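Local coordinates for short-chain-enoyl-CoA hydratase (Clostridium acetobutylicum, PDB 5Z7R) that catalyses the reversible hydration of crotonyl-CoA to (3S)-3-hydroxybutyryl-CoA, also accepting hexenoyl-CoA but no longer analogues, at the interface of chains A and B and the interface of chains A and C. Sequence-based numbering; all coordinates share one arbitrary frame. Chains: chain A/B/C, Short-chain-enoyl-CoA hydratase.

Contact 1: the interface of chains A and B. Residues chain A 87, 141-147; chain B 213, 226, 229.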
ATOM      1  N   ASN A  87      -2.807   4.675  21.592  1.00 31.14           N
ATOM      2  CA  ASN A  87      -3.138   4.649  20.154  1.00 27.84           C
ATOM      3  C   ASN A  87      -4.518   4.090  19.831  1.00 26.96           C
ATOM      4  O   ASN A  87      -5.224   4.574  18.921  1.00 23.02           O
ATOM      5  CB  ASN A  87      -2.080   3.855  19.400  1.00 26.54           C
ATOM      6  CG  ASN A  87      -0.957   4.718  18.937  1.00 23.79           C
ATOM      7  OD1 ASN A  87      -1.171   5.617  18.134  1.00 23.28           O
ATOM      8  ND2 ASN A  87       0.241   4.470  19.432  1.00 24.78           N
ATOM      9  N   PRO A 141       7.741   9.172  20.433  1.00 27.70           N
ATOM     10  CA  PRO A 141       6.322   9.345  20.599  1.00 28.52           C
ATOM     11  C   PRO A 141       5.642   7.978  20.730  1.00 27.37           C
ATOM     12  O   PRO A 141       6.057   7.038  20.083  1.00 31.00           O
ATOM     13  CB  PRO A 141       5.919  10.088  19.317  1.00 28.51           C
ATOM     14  CG  PRO A 141       7.150  10.922  18.996  1.00 27.33           C
ATOM     15  CD  PRO A 141       8.305  10.069  19.394  1.00 28.33           C
ATOM     16  N   GLY A 142       4.627   7.893  21.582  1.00 26.00           N
ATOM     17  CA  GLY A 142       3.952   6.644  21.948  1.00 24.70           C
ATOM     18  C   GLY A 142       2.474   6.597  21.630  1.00 24.86           C
ATOM     19  O   GLY A 142       1.877   5.539  21.693  1.00 26.10           O
ATOM     20  N   PHE A 143       1.861   7.709  21.252  1.00 26.14           N
ATOM     21  CA  PHE A 143       0.419   7.714  20.925  1.00 27.20           C
ATOM     22  C   PHE A 143       0.157   8.251  19.513  1.00 26.72           C
ATOM     23  O   PHE A 143      -0.853   8.930  19.270  1.00 25.23           O
ATOM     24  CB  PHE A 143      -0.394   8.570  21.923  1.00 30.60           C
ATOM     25  CG  PHE A 143      -0.269   8.170  23.372  1.00 31.91           C
ATOM     26  CD1 PHE A 143      -0.004   6.857  23.766  1.00 34.02           C
ATOM     27  CD2 PHE A 143      -0.503   9.113  24.363  1.00 35.14           C
ATOM     28  CE1 PHE A 143       0.083   6.507  25.102  1.00 33.43           C
ATOM     29  CE2 PHE A 143      -0.437   8.765  25.713  1.00 35.82           C
ATOM     30  CZ  PHE A 143      -0.139   7.462  26.079  1.00 34.18           C
ATOM     31  N   GLY A 144       1.063   7.946  18.587  1.00 25.43           N
ATOM     32  CA  GLY A 144       0.833   8.183  17.176  1.00 25.61           C
ATOM     33  C   GLY A 144       1.743   9.251  16.618  1.00 26.76           C
ATOM     34  O   GLY A 144       1.816   9.431  15.422  1.00 28.89           O
ATOM     35  N   GLY A 145       2.488   9.922  17.470  1.00 26.68           N
ATOM     36  CA  GLY A 145       3.277  11.078  17.041  1.00 28.18           C
ATOM     37  C   GLY A 145       4.116  10.848  15.797  1.00 27.92           C
ATOM     38  O   GLY A 145       4.161  11.723  14.919  1.00 25.89           O
ATOM     39  N   THR A 146       4.771   9.679  15.725  1.00 26.19           N
ATOM     40  CA  THR A 146       5.738   9.350  14.675  1.00 22.99           C
ATOM     41  C   THR A 146       5.045   9.175  13.347  1.00 23.17           C
ATOM     42  O   THR A 146       5.688   9.150  12.314  1.00 25.24           O
ATOM     43  CB  THR A 146       6.519   8.043  14.973  1.00 22.97           C
ATOM     44  OG1 THR A 146       5.651   6.894  14.978  1.00 21.61           O
ATOM     45  CG2 THR A 146       7.255   8.131  16.301  1.00 23.72           C
ATOM     46  N   GLN A 147       3.727   9.033  13.376  1.00 21.91           N
ATOM     47  CA  GLN A 147       2.976   8.793  12.176  1.00 20.82           C
ATOM     48  C   GLN A 147       2.101   9.972  11.749  1.00 21.83           C
ATOM     49  O   GLN A 147       2.003  10.283  10.541  1.00 23.37           O
ATOM     50  CB  GLN A 147       2.070   7.580  12.376  1.00 20.24           C
ATOM     51  CG  GLN A 147       2.792   6.270  12.576  1.00 20.92           C
ATOM     52  CD  GLN A 147       4.007   6.118  11.672  1.00 21.35           C
ATOM     53  OE1 GLN A 147       3.902   6.236  10.446  1.00 20.26           O
ATOM     54  NE2 GLN A 147       5.172   5.861  12.282  1.00 20.97           N
TER
ATOM     55  N   ALA B 213      10.744   4.817  12.798  1.00 21.51           N
ATOM     56  CA  ALA B 213       9.274   4.742  12.841  1.00 23.08           C
ATOM     57  C   ALA B 213       8.649   5.685  11.833  1.00 22.96           C
ATOM     58  O   ALA B 213       7.675   5.331  11.172  1.00 25.65           O
ATOM     59  CB  ALA B 213       8.724   5.025  14.239  1.00 23.60           C
ATOM     60  N   LEU B 226       0.884   2.640  12.973  1.00 21.98           N
ATOM     61  CA  LEU B 226       0.772   2.886  14.415  1.00 24.19           C
ATOM     62  C   LEU B 226       1.247   1.670  15.229  1.00 23.89           C
ATOM     63  O   LEU B 226       1.921   1.823  16.235  1.00 25.93           O
ATOM     64  CB  LEU B 226      -0.677   3.275  14.785  1.00 25.85           C
ATOM     65  CG  LEU B 226      -1.208   4.589  14.170  1.00 24.88           C
ATOM     66  CD1 LEU B 226      -2.723   4.574  14.180  1.00 26.37           C
ATOM     67  CD2 LEU B 226      -0.658   5.806  14.883  1.00 23.63           C
ATOM     68  N   GLU B 229       5.020   1.864  15.348  1.00 20.64           N
ATOM     69  CA  GLU B 229       5.439   2.727  16.455  1.00 21.62           C
ATOM     70  C   GLU B 229       5.476   2.044  17.851  1.00 21.17           C
ATOM     71  O   GLU B 229       6.451   2.170  18.584  1.00 23.18           O
ATOM     72  CB  GLU B 229       4.549   3.972  16.514  1.00 22.56           C
ATOM     73  CG  GLU B 229       4.925   4.969  17.611  1.00 23.57           C
ATOM     74  CD  GLU B 229       3.841   6.006  17.825  1.00 24.92           C
ATOM     75  OE1 GLU B 229       3.855   7.037  17.085  1.00 22.77           O
ATOM     76  OE2 GLU B 229       2.964   5.789  18.702  1.00 23.85           O
TER
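B:Glu229, from helix 222-236 of chain B, pushes its carboxylate into the turn formed by A:Gly142 to A:Thr146, and each oxygen takes bonds from two donors. OE2 receives the backbone N of A:Gly144 at 2.9 Å on its syn lone pair. The amide ND2 of A:Asn87 reaches the same OE2 at 3.1 Å from the anti side, tilted from the carboxylate plane. OE1 accepts from the hydroxyl OG1 of A:Thr146 at 2.8 Å through its anti lone pair, and from the backbone N of A:Thr146 at 3.1 Å. CG stands anti to the backbone N (chi1 -178°) and the chain stays extended, which carries the acid straight to these donors. The start of helix 145-153 lies here and may stabilise negative charge. The carbonyl A:Gly142 O also stands 3.2 Å from B:Glu229 OE2; with the acid ionised this would pair two acceptors, and protonation is not seen.

The apolar flank fits more loosely: B:Leu226 CD2 meets A:Gly144 CA at 3.6 Å and A:Gln147 CB only at 4.1 Å. A separate firm point lies at the edge, where A:Gln147 NE2 donates to B:Ala213 O at 2.8 Å, from above the carbonyl plane, and also to A:Thr146 OG1. The patch centre lies near A:Glu114 and A:Glu134, the probable catalytic glutamates; the neighbouring subunit thus probably steadies a loop and helix start of the active-site region.

Contact 2: the interface of chains A and C. Residues chain A 209, 212, 216, 228, 231, 235; chain C 224, 227-228, 231.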
ATOM      1  N   LEU A 209     -20.253   9.882   5.734  1.00 26.92           N
ATOM      2  CA  LEU A 209     -19.692   9.154   4.628  1.00 27.47           C
ATOM      3  C   LEU A 209     -18.462   9.850   4.046  1.00 25.95           C
ATOM      4  O   LEU A 209     -17.483   9.173   3.699  1.00 23.98           O
ATOM      5  CB  LEU A 209     -20.746   8.884   3.542  1.00 29.44           C
ATOM      6  CG  LEU A 209     -21.941   7.982   3.906  1.00 31.45           C
ATOM      7  CD1 LEU A 209     -22.973   7.929   2.776  1.00 33.64           C
ATOM      8  CD2 LEU A 209     -21.507   6.580   4.245  1.00 32.22           C
ATOM      9  N   GLN A 212     -15.486   9.091   6.342  1.00 23.82           N
ATOM     10  CA  GLN A 212     -15.043   7.724   6.123  1.00 25.94           C
ATOM     11  C   GLN A 212     -14.242   7.630   4.801  1.00 26.35           C
ATOM     12  O   GLN A 212     -13.142   7.065   4.757  1.00 30.05           O
ATOM     13  CB  GLN A 212     -16.270   6.790   6.131  1.00 24.62           C
ATOM     14  CG  GLN A 212     -16.047   5.369   5.673  1.00 24.36           C
ATOM     15  CD  GLN A 212     -15.467   4.485   6.756  1.00 24.81           C
ATOM     16  OE1 GLN A 212     -15.787   3.303   6.823  1.00 27.39           O
ATOM     17  NE2 GLN A 212     -14.649   5.050   7.623  1.00 24.35           N
ATOM     18  N   ARG A 216     -10.408   6.474   4.854  1.00 20.63           N
ATOM     19  CA  ARG A 216     -10.077   5.144   4.327  1.00 22.04           C
ATOM     20  C   ARG A 216      -9.394   5.239   2.948  1.00 23.68           C
ATOM     21  O   ARG A 216      -8.355   4.594   2.706  1.00 25.41           O
ATOM     22  CB  ARG A 216     -11.300   4.230   4.282  1.00 23.34           C
ATOM     23  CG  ARG A 216     -12.235   4.382   5.478  1.00 24.56           C
ATOM     24  CD  ARG A 216     -12.371   3.232   6.452  1.00 25.37           C
ATOM     25  NE  ARG A 216     -11.283   2.961   7.363  1.00 26.66           N
ATOM     26  CZ  ARG A 216     -11.378   2.440   8.590  1.00 23.15           C
ATOM     27  NH1 ARG A 216     -10.268   2.168   9.241  1.00 25.22           N
ATOM     28  NH2 ARG A 216     -12.519   2.249   9.210  1.00 22.78           N
ATOM     29  N   PHE A 228     -13.726   3.665  -3.758  1.00 23.01           N
ATOM     30  CA  PHE A 228     -14.325   3.723  -2.446  1.00 24.38           C
ATOM     31  C   PHE A 228     -15.363   4.848  -2.404  1.00 26.22           C
ATOM     32  O   PHE A 228     -16.502   4.635  -2.012  1.00 27.76           O
ATOM     33  CB  PHE A 228     -13.262   3.938  -1.362  1.00 24.28           C
ATOM     34  CG  PHE A 228     -13.781   3.753   0.054  1.00 24.14           C
ATOM     35  CD1 PHE A 228     -14.622   4.702   0.635  1.00 24.63           C
ATOM     36  CD2 PHE A 228     -13.420   2.647   0.812  1.00 24.37           C
ATOM     37  CE1 PHE A 228     -15.090   4.544   1.936  1.00 23.86           C
ATOM     38  CE2 PHE A 228     -13.901   2.484   2.118  1.00 24.09           C
ATOM     39  CZ  PHE A 228     -14.737   3.427   2.670  1.00 22.98           C
ATOM     40  N   GLU A 231     -18.890   4.309  -3.968  1.00 27.78           N
ATOM     41  CA  GLU A 231     -19.740   3.383  -3.221  1.00 28.21           C
ATOM     42  C   GLU A 231     -20.438   4.192  -2.127  1.00 29.71           C
ATOM     43  O   GLU A 231     -21.639   4.038  -1.892  1.00 30.77           O
ATOM     44  CB  GLU A 231     -18.930   2.218  -2.615  1.00 28.19           C
ATOM     45  CG  GLU A 231     -18.077   1.383  -3.583  1.00 27.85           C
ATOM     46  CD  GLU A 231     -18.867   0.670  -4.664  1.00 29.59           C
ATOM     47  OE1 GLU A 231     -20.105   0.588  -4.544  1.00 30.67           O
ATOM     48  OE2 GLU A 231     -18.266   0.195  -5.665  1.00 30.25           O
ATOM     49  N   GLU A 235     -24.456   5.542  -1.653  1.00 33.71           N
ATOM     50  CA  GLU A 235     -25.264   5.355  -0.443  1.00 37.57           C
ATOM     51  C   GLU A 235     -26.066   6.630  -0.114  1.00 37.10           C
ATOM     52  O   GLU A 235     -27.206   6.535   0.290  1.00 37.44           O
ATOM     53  CB  GLU A 235     -24.411   4.907   0.763  1.00 35.99           C
ATOM     54  CG  GLU A 235     -23.825   3.506   0.612  1.00 36.08           C
ATOM     55  CD  GLU A 235     -22.898   3.153   1.743  1.00 35.79           C
ATOM     56  OE1 GLU A 235     -23.383   2.505   2.681  1.00 39.65           O
ATOM     57  OE2 GLU A 235     -21.706   3.531   1.716  1.00 33.10           O
TER
ATOM     58  N   THR C 224      -8.854  -0.875   5.685  1.00 20.18           N
ATOM     59  CA  THR C 224      -9.563  -0.153   4.612  1.00 20.60           C
ATOM     60  C   THR C 224     -10.286  -1.077   3.654  1.00 20.85           C
ATOM     61  O   THR C 224     -11.345  -0.702   3.123  1.00 22.30           O
ATOM     62  CB  THR C 224      -8.803   1.046   3.922  1.00 21.09           C
ATOM     63  OG1 THR C 224      -9.002   1.027   2.489  1.00 23.67           O
ATOM     64  CG2 THR C 224      -7.392   1.132   4.252  1.00 19.12           C
ATOM     65  N   ALA C 227     -13.610  -1.929   5.501  1.00 23.82           N
ATOM     66  CA  ALA C 227     -14.492  -0.771   5.375  1.00 22.16           C
ATOM     67  C   ALA C 227     -15.084  -0.710   3.972  1.00 21.98           C
ATOM     68  O   ALA C 227     -16.304  -0.483   3.785  1.00 20.58           O
ATOM     69  CB  ALA C 227     -13.730   0.493   5.667  1.00 22.00           C
ATOM     70  N   PHE C 228     -14.239  -0.925   2.963  1.00 20.23           N
ATOM     71  CA  PHE C 228     -14.765  -0.921   1.616  1.00 19.26           C
ATOM     72  C   PHE C 228     -15.995  -1.868   1.513  1.00 20.08           C
ATOM     73  O   PHE C 228     -17.086  -1.471   1.044  1.00 21.12           O
ATOM     74  CB  PHE C 228     -13.668  -1.290   0.594  1.00 18.99           C
ATOM     75  CG  PHE C 228     -14.074  -1.010  -0.814  1.00 17.19           C
ATOM     76  CD1 PHE C 228     -15.118  -1.695  -1.384  1.00 16.74           C
ATOM     77  CD2 PHE C 228     -13.441  -0.027  -1.553  1.00 17.20           C
ATOM     78  CE1 PHE C 228     -15.532  -1.426  -2.676  1.00 17.09           C
ATOM     79  CE2 PHE C 228     -13.842   0.258  -2.846  1.00 16.32           C
ATOM     80  CZ  PHE C 228     -14.887  -0.431  -3.412  1.00 16.62           C
ATOM     81  N   GLU C 231     -19.395  -0.469   3.093  1.00 23.97           N
ATOM     82  CA  GLU C 231     -20.020   0.464   2.155  1.00 23.13           C
ATOM     83  C   GLU C 231     -20.778  -0.268   1.058  1.00 23.62           C
ATOM     84  O   GLU C 231     -21.886   0.136   0.662  1.00 23.90           O
ATOM     85  CB  GLU C 231     -18.996   1.389   1.514  1.00 23.50           C
ATOM     86  CG  GLU C 231     -18.090   2.123   2.493  1.00 24.35           C
ATOM     87  CD  GLU C 231     -18.836   2.948   3.526  1.00 25.46           C
ATOM     88  OE1 GLU C 231     -20.032   3.312   3.271  1.00 24.53           O
ATOM     89  OE2 GLU C 231     -18.197   3.254   4.569  1.00 25.13           O
TER
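Helix 222-236 of chain A packs against its own copy in chain C, running roughly parallel to it about a two-fold axis, with helix 204-217 of chain A flanking the pair. A:Phe228 and C:Phe228 meet at the core. Their ring planes are 87° apart with centroids 5.6 Å from each other, an edge-to-face pairing in which the two CD2 atoms approach to 3.6 Å. CG of A:Phe228 is anti to its backbone N (chi1 -169°), and C:Phe228 has nearly the same torsion. This torsion carries each ring towards the partner's backbone, as C:Phe228 CE2 shows by lying 3.5 Å from A:Phe228 CA.

The glutamates continue the packing with their aliphatic parts. C:Glu231 CG touches the ring tip CZ of A:Phe228 at 3.6 Å, and A:Glu231 CG repeats this against C:Phe228 CZ. A bend at chi2 (-56°) turns the C:Glu231 carboxylate towards A:Gln212 and A:Glu235. The modelled carboxylate approach to A:Glu235 is too short to trust, so no bond can be inferred from it. Towards the helix start, C:Ala227 CB lies 3.7 Å from A:Gln212 OE1 and 4.1 Å from A:Phe228 CE2, while its modelled approach to A:Arg216 is doubtful. C:Thr224 CB lies 4.1 Å from A:Arg216 CB. On the A:Gln212 side, C:Glu231 OE2 stands 3.3 Å from the atom modelled as the amide oxygen OE1, a pairing of two acceptors as built.

The centres of contact 1 and contact 2 lie about 25 Å apart, yet helices 222-236 and 204-217 serve both. B:Leu226, B:Glu229 and B:Ala213 work in contact 1; C:Thr224, C:Ala227, C:Phe228 and C:Glu231 meet A:Phe228, A:Glu231, A:Glu235, A:Leu209, A:Gln212 and A:Arg216 in contact 2. The whole A-B interface is not an exact two-fold, whereas the A-C interface is two-fold symmetric. Contact 1, centred about 5 Å from A:Glu114, may bear on the active site, and contact 2 chiefly on assembly. The protein is described as a homotetramer but the deposited assembly holds six copies, so either interface may differ in solution.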